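Local coordinates for protein aldehyde dehydrogenase (Staphylococcus aureus, PDB 6K10) that oxidises the carotenoid aldehyde 4,4'-diaponeurosporen-4-al to 4,4'-diaponeurosporenoic acid with NAD+, a step in staphyloxanthin biosynthesis, at residues K38-A43 / E163-N168; V156-I161 / I170-G175; A247-V252 / R291-K296; H297-T302 / S318-R323; L371-F376 / N388-G393. The protein carries 1 engineered substitution. One frame throughout, in Å; residues are numbered along the deposited sequence.

Contact 1 of 5, residues K38-A43 / E163-N168; sequences KKLSKA and ETFDAN
Helix 30-46 lies here against the last turn of helix 151-164, the crossover helix of a beta-alpha-beta unit in the Rossmann-like coenzyme domain of this aldehyde dehydrogenase, and against the loop that leaves it. Thr164 and Phe165 enter the contact as a pair. Thr164 has OG1 anti to its carbonyl carbon (chi1 -50°), which turns its CG2 methyl toward the helix and over its own neighbour: CG2 sits above the centre of the Phe165 ring, 3.8 Å from the plane. The same methyl touches Lys39 CB at 3.8 Å. A threonine suits this place because its two branches do different work: the methyl packs, while OG1 bonds to Leu160 O one turn back in its own helix. The phenyl ring of Phe165 reaches the buried side of the helix with its tip. Its CZ is 3.9 Å from Leu40 N, and Leu40 CB lies in the ring plane at the edge. Leu40, with CG anti to the backbone N (chi1 -173°), crosses the ring obliquely, so that CD1 comes within 4.0 Å of Phe165 CE2. Lys39 slides past Phe165 in the opposite direction; its chain bends at chi3 (62°), and Gln36 OE1 holds its ammonium group by a hydrogen bond. Ala43, small enough to sit against Thr164, brings its CB to 3.3 Å from Thr164 OG1.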
# COMPACT_ATOMS: atom_id res chain seq x y z
N LYS A 38 5.00 21.35 -16.11
CA LYS A 38 5.80 22.28 -16.91
C LYS A 38 6.37 23.39 -16.05
O LYS A 38 7.57 23.69 -16.12
CB LYS A 38 4.95 22.88 -18.03
CG LYS A 38 4.30 21.89 -18.96
N LYS A 39 5.52 24.03 -15.25
CA LYS A 39 5.98 25.12 -14.40
C LYS A 39 7.04 24.63 -13.42
O LYS A 39 8.02 25.34 -13.17
CB LYS A 39 4.79 25.73 -13.65
CG LYS A 39 3.83 26.49 -14.55
CD LYS A 39 2.48 26.67 -13.88
CE LYS A 39 2.59 27.49 -12.61
NZ LYS A 39 1.30 27.56 -11.88
N LEU A 40 6.87 23.43 -12.87
CA LEU A 40 7.87 22.87 -11.97
C LEU A 40 9.21 22.70 -12.67
O LEU A 40 10.26 23.04 -12.12
CB LEU A 40 7.39 21.53 -11.42
CG LEU A 40 8.26 20.90 -10.33
CD1 LEU A 40 8.36 21.82 -9.13
CD2 LEU A 40 7.72 19.53 -9.93
N SER A 41 9.19 22.18 -13.90
CA SER A 41 10.42 22.00 -14.66
C SER A 41 11.08 23.34 -14.97
O SER A 41 12.28 23.52 -14.75
CB SER A 41 10.13 21.23 -15.95
OG SER A 41 11.31 21.02 -16.69
N LYS A 42 10.30 24.28 -15.51
CA LYS A 42 10.81 25.62 -15.77
C LYS A 42 11.40 26.25 -14.52
O LYS A 42 12.43 26.92 -14.56
CB LYS A 42 9.69 26.50 -16.34
CG LYS A 42 9.90 27.99 -16.14
CD LYS A 42 8.77 28.80 -16.76
CE LYS A 42 8.67 30.18 -16.14
NZ LYS A 42 7.53 30.95 -16.71
N ALA A 43 10.74 26.02 -13.38
CA ALA A 43 11.17 26.63 -12.13
C ALA A 43 12.50 26.06 -11.65
O ALA A 43 13.38 26.81 -11.20
CB ALA A 43 10.07 26.44 -11.10
N GLU A 163 7.29 31.08 -5.49
CA GLU A 163 7.27 31.96 -6.64
C GLU A 163 6.72 31.29 -7.89
O GLU A 163 6.57 31.95 -8.92
CB GLU A 163 8.68 32.51 -6.89
CG GLU A 163 9.21 33.27 -5.67
CD GLU A 163 10.37 34.19 -5.98
OE1 GLU A 163 10.35 34.87 -7.03
OE2 GLU A 163 11.31 34.24 -5.16
N THR A 164 6.38 30.00 -7.81
CA THR A 164 5.83 29.25 -8.93
C THR A 164 4.38 28.84 -8.74
O THR A 164 3.61 28.89 -9.70
CB THR A 164 6.68 27.99 -9.19
OG1 THR A 164 8.06 28.36 -9.26
CG2 THR A 164 6.27 27.33 -10.49
N PHE A 165 3.97 28.44 -7.53
CA PHE A 165 2.63 27.94 -7.28
C PHE A 165 1.95 28.74 -6.18
O PHE A 165 2.60 29.36 -5.34
CB PHE A 165 2.65 26.46 -6.87
CG PHE A 165 3.39 25.56 -7.82
CD1 PHE A 165 2.80 25.17 -9.02
CD2 PHE A 165 4.65 25.10 -7.52
CE1 PHE A 165 3.48 24.34 -9.89
CE2 PHE A 165 5.33 24.27 -8.39
CZ PHE A 165 4.74 23.89 -9.58
N ASP A 166 0.61 28.70 -6.19
CA ASP A 166 -0.15 29.22 -5.06
C ASP A 166 0.10 28.37 -3.83
O ASP A 166 0.26 27.14 -3.92
CB ASP A 166 -1.64 29.24 -5.37
CG ASP A 166 -2.04 30.40 -6.24
OD1 ASP A 166 -1.21 31.31 -6.43
OD2 ASP A 166 -3.19 30.40 -6.73
N ALA A 167 0.11 29.02 -2.66
CA ALA A 167 0.37 28.30 -1.42
C ALA A 167 -0.72 27.29 -1.11
O ALA A 167 -0.48 26.31 -0.40
CB ALA A 167 0.54 29.28 -0.26
N ASN A 168 -1.93 27.50 -1.62
CA ASN A 168 -3.01 26.55 -1.40
C ASN A 168 -2.98 25.37 -2.37
O ASN A 168 -3.84 24.49 -2.28
CB ASN A 168 -4.37 27.26 -1.46
CG ASN A 168 -4.57 28.04 -2.75
OD1 ASN A 168 -4.16 27.62 -3.83

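Contact 2 of 5, residues V156-I161 / I170-G175; sequences VIKRLI and IEVIEG
Buried Glu171 has its OE2 satisfied by three donors: Lys158 NZ in a salt bridge of 2.9 Å, the backbone N of Val172, and Asn162 ND2. The bond from Val172 N to Glu171 OE2 measures 2.7 Å and uses the anti lone pair of the carboxylate, which the bend of the glutamate at chi2 (62°) folds back beside its own strand. Lys158 NZ is equally well held, by three partners, since it also donates to Val172 O at 2.9 Å, in the carbonyl plane, and is bonded to Asn162 OD1. Such a network would be expected to keep the carboxylate ionised. To reach it the lysine leaves the helix with CG anti to the backbone N and then bends at chi2 and chi4, so that its methylenes lie across Val172 and Glu174. Helix 156-161 and strand 170-172 are successive parts of the beta-alpha-beta unit that begins with strand 141-145; their axes run 152° apart, close to antiparallel, and approach to 7.9 Å. Beta-branched residues fill this interface. Val172 splits its two methyls, CG1 lying 3.8 Å from Lys158 CB and CG2 3.7 Å from Ile161 CG1. About one helical turn on from Lys158, Ile161 crosses Ile170 at about a right angle, their CG2 methyls meeting at 3.7 Å. Glu174, partly exposed, passes the lysine chain and gives its own OE2 to a salt bridge with Arg155.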
# COMPACT_ATOMS: atom_id res chain seq x y z
N VAL A 156 15.89 27.55 -0.63
CA VAL A 156 15.81 27.57 -2.09
C VAL A 156 14.56 26.83 -2.55
O VAL A 156 13.88 27.26 -3.49
CB VAL A 156 17.09 26.98 -2.70
CG1 VAL A 156 16.90 26.71 -4.18
CG2 VAL A 156 18.27 27.91 -2.47
N ILE A 157 14.24 25.72 -1.89
CA ILE A 157 13.04 24.97 -2.22
C ILE A 157 11.80 25.81 -1.94
O ILE A 157 10.86 25.87 -2.75
CB ILE A 157 13.01 23.64 -1.44
CG1 ILE A 157 14.08 22.69 -1.98
CG2 ILE A 157 11.63 23.00 -1.50
CD1 ILE A 157 14.13 21.35 -1.27
N LYS A 158 11.77 26.48 -0.78
CA LYS A 158 10.62 27.32 -0.44
C LYS A 158 10.47 28.48 -1.41
O LYS A 158 9.35 28.78 -1.86
CB LYS A 158 10.77 27.84 0.99
CG LYS A 158 9.74 28.89 1.37
CD LYS A 158 9.10 28.58 2.70
CE LYS A 158 8.00 29.59 3.02
NZ LYS A 158 6.67 29.08 2.58
N ARG A 159 11.57 29.15 -1.74
CA ARG A 159 11.53 30.24 -2.71
C ARG A 159 10.98 29.75 -4.05
O ARG A 159 10.05 30.34 -4.61
CB ARG A 159 12.93 30.83 -2.91
CG ARG A 159 13.41 31.74 -1.80
CD ARG A 159 14.53 32.65 -2.30
NE ARG A 159 15.86 32.10 -2.03
CZ ARG A 159 16.76 31.82 -2.97
NH1 ARG A 159 17.94 31.32 -2.63
NH2 ARG A 159 16.48 32.03 -4.25
N LEU A 160 11.57 28.68 -4.57
CA LEU A 160 11.15 28.11 -5.85
C LEU A 160 9.65 27.83 -5.86
O LEU A 160 8.94 28.22 -6.79
CB LEU A 160 11.95 26.83 -6.11
CG LEU A 160 11.83 26.13 -7.45
CD1 LEU A 160 10.63 25.19 -7.55
CD2 LEU A 160 11.71 27.24 -8.44
N ILE A 161 9.16 27.14 -4.83
CA ILE A 161 7.76 26.75 -4.79
C ILE A 161 6.86 27.97 -4.69
O ILE A 161 5.88 28.11 -5.44
CB ILE A 161 7.51 25.77 -3.63
CG1 ILE A 161 8.19 24.43 -3.92
CG2 ILE A 161 6.02 25.61 -3.38
CD1 ILE A 161 7.61 23.69 -5.11
N ILE A 170 0.59 24.04 -3.61
CA ILE A 170 1.80 23.46 -3.06
C ILE A 170 2.43 24.49 -2.14
O ILE A 170 2.62 25.65 -2.53
CB ILE A 170 2.80 23.04 -4.16
CG1 ILE A 170 2.17 22.02 -5.11
CG2 ILE A 170 4.06 22.46 -3.54
CD1 ILE A 170 2.99 21.76 -6.35
N GLU A 171 2.76 24.08 -0.92
CA GLU A 171 3.34 24.97 0.08
C GLU A 171 4.49 24.25 0.77
O GLU A 171 4.48 23.03 0.92
CB GLU A 171 2.29 25.41 1.11
CG GLU A 171 2.82 26.24 2.28
CD GLU A 171 3.43 27.57 1.86
OE1 GLU A 171 2.81 28.62 2.14
OE2 GLU A 171 4.54 27.58 1.28
N VAL A 172 5.49 25.03 1.17
CA VAL A 172 6.67 24.53 1.87
C VAL A 172 6.66 25.09 3.29
O VAL A 172 6.53 26.30 3.48
CB VAL A 172 7.97 24.91 1.14
CG1 VAL A 172 9.18 24.51 1.97
CG2 VAL A 172 8.01 24.26 -0.23
N ILE A 173 6.82 24.20 4.27
CA ILE A 173 6.84 24.56 5.68
C ILE A 173 8.24 24.31 6.21
O ILE A 173 8.67 23.15 6.32
CB ILE A 173 5.80 23.77 6.49
CG1 ILE A 173 4.41 23.95 5.89
CG2 ILE A 173 5.84 24.20 7.95
CD1 ILE A 173 3.84 25.32 6.10
N GLU A 174 8.95 25.37 6.57
CA GLU A 174 10.27 25.25 7.17
C GLU A 174 10.16 25.05 8.67
O GLU A 174 9.27 25.59 9.33
CB GLU A 174 11.12 26.49 6.88
CG GLU A 174 11.66 26.57 5.46
CD GLU A 174 12.13 27.96 5.10
OE1 GLU A 174 11.71 28.92 5.79
OE2 GLU A 174 12.91 28.10 4.14
N GLY A 175 11.09 24.28 9.22
CA GLY A 175 11.12 24.06 10.65
C GLY A 175 11.77 22.73 10.99
O GLY A 175 12.32 22.04 10.13

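Contact 3 of 5, residues A247-V252 / R291-K296; sequences AGQTSV and RIVNLK. Engineered in segment 247-252: Ser251 (natural residue Cys).
Gln249 points its side-chain amide at the backbone of residues 291-293 and meets it with both ends of the group. CG stands anti to the carbonyl carbon (chi1 -56°) and the chain is extended beyond it, so the amide arrives end-on rather than alongside. Its oxygen accepts from Val293 N, with Gln249 OE1 3.2 Å away and the donor in the plane of the side-chain carbonyl on a lone pair. The other end is less well aligned: Gln249 NE2 gives to Arg291 O at 3.0 Å, but from above that carbonyl's plane, 37° out of it. Donor and acceptor in one flat group make glutamine the natural partner for an NH and a C=O two residues apart. Segment 247-252 is the catalytic loop of the aldehyde dehydrogenase fold; it carries the predicted active-site position, here the engineered Ser251, and the contact ties it to the chain just ahead of helix 295-307. Gln249 sits at the centre of an inverse gamma turn, and its carbonyl O accepts from Asn122 and Asn246. Beside the amide, Ile292 bends its CD1 inward to 4.3 Å from Ala247 CB, a small group against a buried branched one. Asn294 is the N-cap of the helix, its OD1 bonded to His297 N.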
# COMPACT_ATOMS: atom_id res chain seq x y z
N ALA A 247 29.40 11.13 0.57
CA ALA A 247 30.15 10.84 1.79
C ALA A 247 29.45 9.79 2.64
O ALA A 247 29.47 9.84 3.88
CB ALA A 247 30.40 12.11 2.60
N GLY A 248 28.81 8.82 1.98
CA GLY A 248 28.16 7.73 2.68
C GLY A 248 26.78 8.04 3.23
O GLY A 248 26.18 7.16 3.86
N GLN A 249 26.27 9.25 3.02
CA GLN A 249 24.98 9.65 3.59
C GLN A 249 23.85 9.25 2.64
O GLN A 249 23.17 10.07 2.03
CB GLN A 249 25.00 11.15 3.88
CG GLN A 249 26.16 11.53 4.80
CD GLN A 249 26.38 13.03 4.91
OE1 GLN A 249 26.12 13.63 5.95
NE2 GLN A 249 26.87 13.63 3.83
N THR A 250 23.66 7.93 2.54
CA THR A 250 22.69 7.34 1.63
C THR A 250 22.05 6.14 2.31
O THR A 250 22.73 5.32 2.93
CB THR A 250 23.35 6.91 0.32
OG1 THR A 250 24.11 8.01 -0.21
CG2 THR A 250 22.30 6.50 -0.70
N SER A 251 20.72 6.04 2.19
CA SER A 251 20.01 4.94 2.83
C SER A 251 20.32 3.59 2.18
O SER A 251 20.18 2.55 2.83
CB SER A 251 18.51 5.21 2.83
OG SER A 251 18.01 5.28 1.50
N VAL A 252 20.73 3.59 0.92
CA VAL A 252 21.09 2.36 0.23
C VAL A 252 22.60 2.26 0.02
O VAL A 252 23.07 1.44 -0.77
CB VAL A 252 20.33 2.22 -1.10
CG1 VAL A 252 18.83 2.25 -0.86
CG2 VAL A 252 20.73 3.32 -2.06
N ARG A 291 30.87 16.20 2.11
CA ARG A 291 31.11 16.51 3.51
C ARG A 291 29.89 16.13 4.35
O ARG A 291 28.79 15.93 3.82
CB ARG A 291 31.42 18.00 3.71
CG ARG A 291 32.66 18.48 2.96
CD ARG A 291 33.91 17.88 3.56
NE ARG A 291 35.14 18.41 2.95
CZ ARG A 291 35.72 17.89 1.88
NH1 ARG A 291 35.20 16.82 1.28
NH2 ARG A 291 36.84 18.43 1.40
N ILE A 292 30.09 16.06 5.66
CA ILE A 292 29.02 15.68 6.58
C ILE A 292 28.08 16.86 6.79
O ILE A 292 28.50 18.02 6.80
CB ILE A 292 29.63 15.18 7.91
CG1 ILE A 292 30.68 14.10 7.64
CG2 ILE A 292 28.55 14.62 8.82
CD1 ILE A 292 30.17 12.93 6.80
N VAL A 293 26.79 16.56 6.97
CA VAL A 293 25.75 17.59 6.89
C VAL A 293 25.95 18.66 7.96
O VAL A 293 25.84 19.86 7.68
CB VAL A 293 24.35 16.96 6.97
CG1 VAL A 293 24.18 16.14 8.25
CG2 VAL A 293 23.27 18.04 6.87
N ASN A 294 26.21 18.25 9.20
CA ASN A 294 26.31 19.21 10.30
C ASN A 294 27.26 18.66 11.37
O ASN A 294 27.77 17.54 11.26
CB ASN A 294 24.93 19.54 10.87
CG ASN A 294 24.27 18.37 11.59
OD1 ASN A 294 24.80 17.26 11.63
ND2 ASN A 294 23.10 18.62 12.16
N LEU A 295 27.48 19.46 12.41
CA LEU A 295 28.44 19.10 13.44
C LEU A 295 27.96 17.93 14.29
O LEU A 295 28.78 17.14 14.77
CB LEU A 295 28.74 20.31 14.33
CG LEU A 295 29.71 21.30 13.70
CD1 LEU A 295 29.82 22.55 14.55
CD2 LEU A 295 31.08 20.65 13.50
N LYS A 296 26.65 17.80 14.48
CA LYS A 296 26.13 16.68 15.27
C LYS A 296 26.45 15.35 14.59
O LYS A 296 26.96 14.42 15.22
CB LYS A 296 24.63 16.83 15.49
CG LYS A 296 23.99 15.61 16.15
CD LYS A 296 24.64 15.30 17.48
CE LYS A 296 23.93 14.18 18.21
NZ LYS A 296 24.63 13.81 19.48

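Contact 4 of 5, residues H297-T302 / S318-R323; sequences HYHRLT and SDEDER
Helix 295-307 packs here on the edge of the mixed catalytic-domain sheet of the aldehyde dehydrogenase fold, against the short strand 318-319 and the turn that follows it. Van der Waals contact is carried by Tyr298, the buried member. Its CG is anti to the backbone N (chi1 171°), which sends the ring across the turn, where it crosses Glu320 at about a right angle, CE2 3.7 Å from Glu320 CG. Across the ring from CE2, Tyr298 CD1 meets Arg323 CA at 3.8 Å. Thr302, one turn on, lays its CG2 over one ring face, 3.5 Å above the plane and offset toward the rim. A large flat side chain suits this place because it can span the turn from Ser318 to Arg323. Asp319 helps to shape the turn: its OD1 accepts from Asp321 N in an Asx turn, while its OD2 is bonded to Gln284. A histidine-carboxylate hydrogen bond closes the exposed side: Glu320, with CG anti to the backbone N and its chain extended, brings its carboxylate to His299, the two planes 79° apart. The acceptor, Glu320 OE1, lies near the imidazole plane, and His299 NE2 meets its anti lone pair at a very short 2.4 Å.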
# COMPACT_ATOMS: atom_id res chain seq x y z
N HIS A 297 26.14 15.24 13.29
CA HIS A 297 26.44 14.00 12.58
C HIS A 297 27.94 13.81 12.39
O HIS A 297 28.42 12.67 12.37
CB HIS A 297 25.72 13.99 11.23
CG HIS A 297 24.28 13.59 11.32
ND1 HIS A 297 23.88 12.32 11.67
CD2 HIS A 297 23.15 14.30 11.10
CE1 HIS A 297 22.56 12.27 11.67
NE2 HIS A 297 22.09 13.45 11.33
N TYR A 298 28.69 14.91 12.24
CA TYR A 298 30.14 14.80 12.17
C TYR A 298 30.70 14.19 13.45
O TYR A 298 31.55 13.29 13.40
CB TYR A 298 30.75 16.18 11.92
CG TYR A 298 32.26 16.20 12.05
CD1 TYR A 298 33.07 15.88 10.97
CD2 TYR A 298 32.87 16.54 13.25
CE1 TYR A 298 34.45 15.89 11.09
CE2 TYR A 298 34.24 16.55 13.38
CZ TYR A 298 35.03 16.23 12.30
OH TYR A 298 36.39 16.24 12.43
N HIS A 299 30.24 14.66 14.61
CA HIS A 299 30.73 14.12 15.87
C HIS A 299 30.22 12.71 16.12
O HIS A 299 30.91 11.90 16.74
CB HIS A 299 30.34 15.05 17.02
CG HIS A 299 31.11 16.33 17.05
ND1 HIS A 299 30.54 17.54 17.36
CD2 HIS A 299 32.42 16.58 16.81
CE1 HIS A 299 31.46 18.49 17.31
NE2 HIS A 299 32.61 17.93 16.98
N ARG A 300 29.00 12.40 15.65
CA ARG A 300 28.52 11.03 15.70
C ARG A 300 29.49 10.09 14.97
O ARG A 300 29.78 8.99 15.45
CB ARG A 300 27.13 10.94 15.07
CG ARG A 300 26.56 9.54 15.01
CD ARG A 300 25.20 9.53 14.33
NE ARG A 300 25.28 9.94 12.93
CZ ARG A 300 25.68 9.14 11.94
NH1 ARG A 300 25.71 9.60 10.69
NH2 ARG A 300 26.05 7.90 12.19
N LEU A 301 30.01 10.53 13.83
CA LEU A 301 30.87 9.67 13.02
C LEU A 301 32.31 9.65 13.54
O LEU A 301 32.97 8.61 13.47
CB LEU A 301 30.82 10.12 11.56
CG LEU A 301 29.54 9.79 10.79
CD1 LEU A 301 29.43 10.65 9.54
CD2 LEU A 301 29.52 8.31 10.42
N THR A 302 32.82 10.78 14.05
CA THR A 302 34.16 10.76 14.63
C THR A 302 34.17 9.98 15.95
O THR A 302 35.20 9.40 16.31
CB THR A 302 34.69 12.18 14.85
OG1 THR A 302 33.86 12.88 15.78
CG2 THR A 302 34.75 12.94 13.53
N SER A 318 40.12 13.30 9.73
CA SER A 318 38.94 14.15 9.84
C SER A 318 39.38 15.59 9.99
O SER A 318 40.52 15.88 10.38
CB SER A 318 38.05 13.73 11.02
OG SER A 318 38.79 13.73 12.23
N ASP A 319 38.47 16.50 9.66
CA ASP A 319 38.70 17.93 9.85
C ASP A 319 37.36 18.56 10.22
O ASP A 319 36.46 18.65 9.38
CB ASP A 319 39.30 18.58 8.61
CG ASP A 319 39.73 20.02 8.85
OD1 ASP A 319 39.47 20.55 9.95
OD2 ASP A 319 40.35 20.62 7.95
N GLU A 320 37.25 18.99 11.48
CA GLU A 320 35.99 19.55 11.98
C GLU A 320 35.62 20.83 11.24
O GLU A 320 34.44 21.08 10.99
CB GLU A 320 36.12 19.80 13.48
CG GLU A 320 34.84 20.13 14.20
CD GLU A 320 35.04 20.19 15.70
OE1 GLU A 320 34.20 19.66 16.45
OE2 GLU A 320 36.07 20.77 16.13
N ASP A 321 36.62 21.64 10.88
CA ASP A 321 36.35 22.94 10.26
C ASP A 321 35.69 22.81 8.89
O ASP A 321 35.04 23.76 8.44
CB ASP A 321 37.64 23.74 10.14
CG ASP A 321 38.25 24.06 11.49
OD1 ASP A 321 37.50 24.09 12.49
OD2 ASP A 321 39.47 24.29 11.56
N GLU A 322 35.86 21.67 8.22
CA GLU A 322 35.20 21.41 6.95
C GLU A 322 34.08 20.39 7.08
O GLU A 322 33.45 20.05 6.07
CB GLU A 322 36.22 20.92 5.91
CG GLU A 322 36.87 22.02 5.09
CD GLU A 322 37.82 21.47 4.05
OE1 GLU A 322 37.42 20.56 3.29
OE2 GLU A 322 38.98 21.94 3.99
N ARG A 323 33.81 19.90 8.29
CA ARG A 323 32.94 18.75 8.51
C ARG A 323 33.36 17.59 7.60
O ARG A 323 32.54 16.92 6.97
CB ARG A 323 31.47 19.12 8.32
CG ARG A 323 31.04 20.28 9.21
CD ARG A 323 29.53 20.41 9.30
NE ARG A 323 28.87 20.43 8.00
CZ ARG A 323 28.55 21.55 7.35
NH1 ARG A 323 27.95 21.48 6.17
NH2 ARG A 323 28.82 22.73 7.89

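Contact 5 of 5, residues L371-F376 / N388-G393; sequences LSLYLF and NELSFG
The start of strand 372-376 and the chain of residues 390-393 run 135° apart and come together at one end, where Leu371 and Gly393 have their CA atoms 4.4 Å from each other. Both belong to the beta-alpha-beta unit of strand 372-376, helix 380-389 and strand 394-397 in the catalytic domain, and the second segment is the link from the helix into the last strand. At the closed end the backbones all but touch: Leu371 O lies 3.2 Å from Gly393 CA. A side chain on residue 393 would point into that carbonyl, its CB only 2.3 Å from the oxygen, which explains the glycine. Away from this end, side chains fill the widening gap. Phe392 has CG in the crowded position between the backbone N and the carbonyl carbon (chi1 48°), which turns one face of its ring to Leu373. There Leu373 CB makes a CH-pi contact, 3.6 Å from the ring centroid and nearly on its normal. The leucine suits the site because both ends of its branch continue the contact: CD2 stays near the ring atoms CE1 and CZ, while CD1 crosses to Leu390. The same aromatic ring is also in a cation-pi contact with Lys435 of the second subunit, so this packing extends into the dimer interface. Leu371 turns its own CB away; its side chain lies beside Glu217 and the engineered Ser251, both predicted active-site positions. At the far end, the methyls Leu373 CD1 and Leu390 CD1 meet at 3.8 Å.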
# COMPACT_ATOMS: atom_id res chain seq x y z
N LEU A 371 17.06 -1.82 3.82
CA LEU A 371 16.52 -1.17 2.64
C LEU A 371 17.15 -1.71 1.37
O LEU A 371 16.49 -1.85 0.34
CB LEU A 371 16.72 0.34 2.73
CG LEU A 371 16.17 1.18 1.57
CD1 LEU A 371 14.78 0.74 1.16
CD2 LEU A 371 16.15 2.64 1.96
N SER A 372 18.44 -2.03 1.42
CA SER A 372 19.11 -2.60 0.26
C SER A 372 20.04 -3.72 0.69
O SER A 372 20.44 -3.82 1.85
CB SER A 372 19.87 -1.53 -0.54
OG SER A 372 20.99 -1.06 0.17
N LEU A 373 20.35 -4.59 -0.27
CA LEU A 373 21.33 -5.64 -0.09
C LEU A 373 22.08 -5.81 -1.40
O LEU A 373 21.49 -5.73 -2.48
CB LEU A 373 20.70 -6.97 0.33
CG LEU A 373 21.65 -8.17 0.54
CD1 LEU A 373 21.18 -9.04 1.69
CD2 LEU A 373 21.78 -9.00 -0.73
N TYR A 374 23.39 -6.07 -1.31
CA TYR A 374 24.22 -6.27 -2.48
C TYR A 374 25.01 -7.56 -2.33
O TYR A 374 25.47 -7.90 -1.24
CB TYR A 374 25.16 -5.08 -2.69
CG TYR A 374 24.44 -3.75 -2.66
CD1 TYR A 374 23.66 -3.35 -3.73
CD2 TYR A 374 24.53 -2.91 -1.55
CE1 TYR A 374 22.98 -2.14 -3.70
CE2 TYR A 374 23.87 -1.70 -1.52
CZ TYR A 374 23.09 -1.32 -2.60
OH TYR A 374 22.43 -0.11 -2.56
N LEU A 375 25.15 -8.28 -3.44
CA LEU A 375 25.94 -9.50 -3.50
C LEU A 375 26.89 -9.41 -4.67
O LEU A 375 26.46 -9.14 -5.80
CB LEU A 375 25.06 -10.74 -3.63
CG LEU A 375 25.82 -12.02 -3.99
CD1 LEU A 375 26.75 -12.44 -2.85
CD2 LEU A 375 24.87 -13.14 -4.35
N PHE A 376 28.17 -9.63 -4.41
CA PHE A 376 29.18 -9.72 -5.46
C PHE A 376 29.62 -11.17 -5.56
O PHE A 376 30.17 -11.73 -4.60
CB PHE A 376 30.36 -8.79 -5.19
CG PHE A 376 30.05 -7.35 -5.45
CD1 PHE A 376 29.48 -6.56 -4.47
CD2 PHE A 376 30.27 -6.80 -6.71
CE1 PHE A 376 29.17 -5.23 -4.72
CE2 PHE A 376 29.96 -5.48 -6.96
CZ PHE A 376 29.41 -4.69 -5.97
N ASN A 388 16.50 -15.41 -2.93
CA ASN A 388 15.35 -16.19 -2.48
C ASN A 388 15.24 -16.24 -0.97
O ASN A 388 14.12 -16.23 -0.43
CB ASN A 388 15.41 -17.61 -3.04
CG ASN A 388 15.25 -17.65 -4.55
OD1 ASN A 388 14.81 -16.69 -5.17
ND2 ASN A 388 15.60 -18.79 -5.15
N GLU A 389 16.36 -16.28 -0.25
CA GLU A 389 16.33 -16.56 1.18
C GLU A 389 16.37 -15.32 2.06
O GLU A 389 15.96 -15.40 3.22
CB GLU A 389 17.49 -17.49 1.56
CG GLU A 389 17.41 -18.86 0.93
CD GLU A 389 18.60 -19.73 1.26
OE1 GLU A 389 19.12 -19.63 2.40
OE2 GLU A 389 19.02 -20.52 0.39
N LEU A 390 16.85 -14.19 1.55
CA LEU A 390 16.94 -12.96 2.32
C LEU A 390 15.97 -11.93 1.76
O LEU A 390 15.98 -11.65 0.56
CB LEU A 390 18.36 -12.40 2.31
CG LEU A 390 19.41 -13.23 3.05
CD1 LEU A 390 20.80 -12.68 2.80
CD2 LEU A 390 19.09 -13.28 4.54
N SER A 391 15.15 -11.35 2.64
CA SER A 391 14.22 -10.30 2.27
C SER A 391 14.82 -8.94 2.57
O SER A 391 15.41 -8.73 3.64
CB SER A 391 12.88 -10.45 2.99
OG SER A 391 12.02 -9.37 2.66
N PHE A 392 14.67 -8.02 1.63
CA PHE A 392 15.19 -6.67 1.76
C PHE A 392 14.42 -5.80 0.78
O PHE A 392 13.69 -6.31 -0.08
CB PHE A 392 16.70 -6.62 1.50
CG PHE A 392 17.13 -7.34 0.25
CD1 PHE A 392 17.42 -8.70 0.28
CD2 PHE A 392 17.24 -6.67 -0.96
CE1 PHE A 392 17.81 -9.36 -0.86
CE2 PHE A 392 17.63 -7.33 -2.10
CZ PHE A 392 17.92 -8.68 -2.06
N GLY A 393 14.58 -4.49 0.91
CA GLY A 393 13.83 -3.57 0.07
C GLY A 393 14.08 -3.78 -1.41
O GLY A 393 13.16 -4.08 -2.17

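Overall arrangement
Contact 1 opens first, in helix 30-46, and closes 120 residues on, at the end of helix 151-164. Contact 2 crosses it, opening on that same helix before contact 1 has closed and ending at strand 170-172; the two touch, through Ala43 with Leu160 and Phe165 with Ile170. Contact 1 ties helix 30-46 to the coenzyme domain, while contact 2 closes a beta-alpha-beta unit inside it. The remaining three follow in series in the catalytic domain. Contact 3 closes the loop from 247-252 to 291-296; contact 4 at once opens on helix 295-307 and closes at 318-323, the Arg291–Glu322 salt bridge joining them. Contact 5, linked to contact 3 by Val252 and Tyr374, closes the loop from 371-376 to 388-393, which also meets the second subunit.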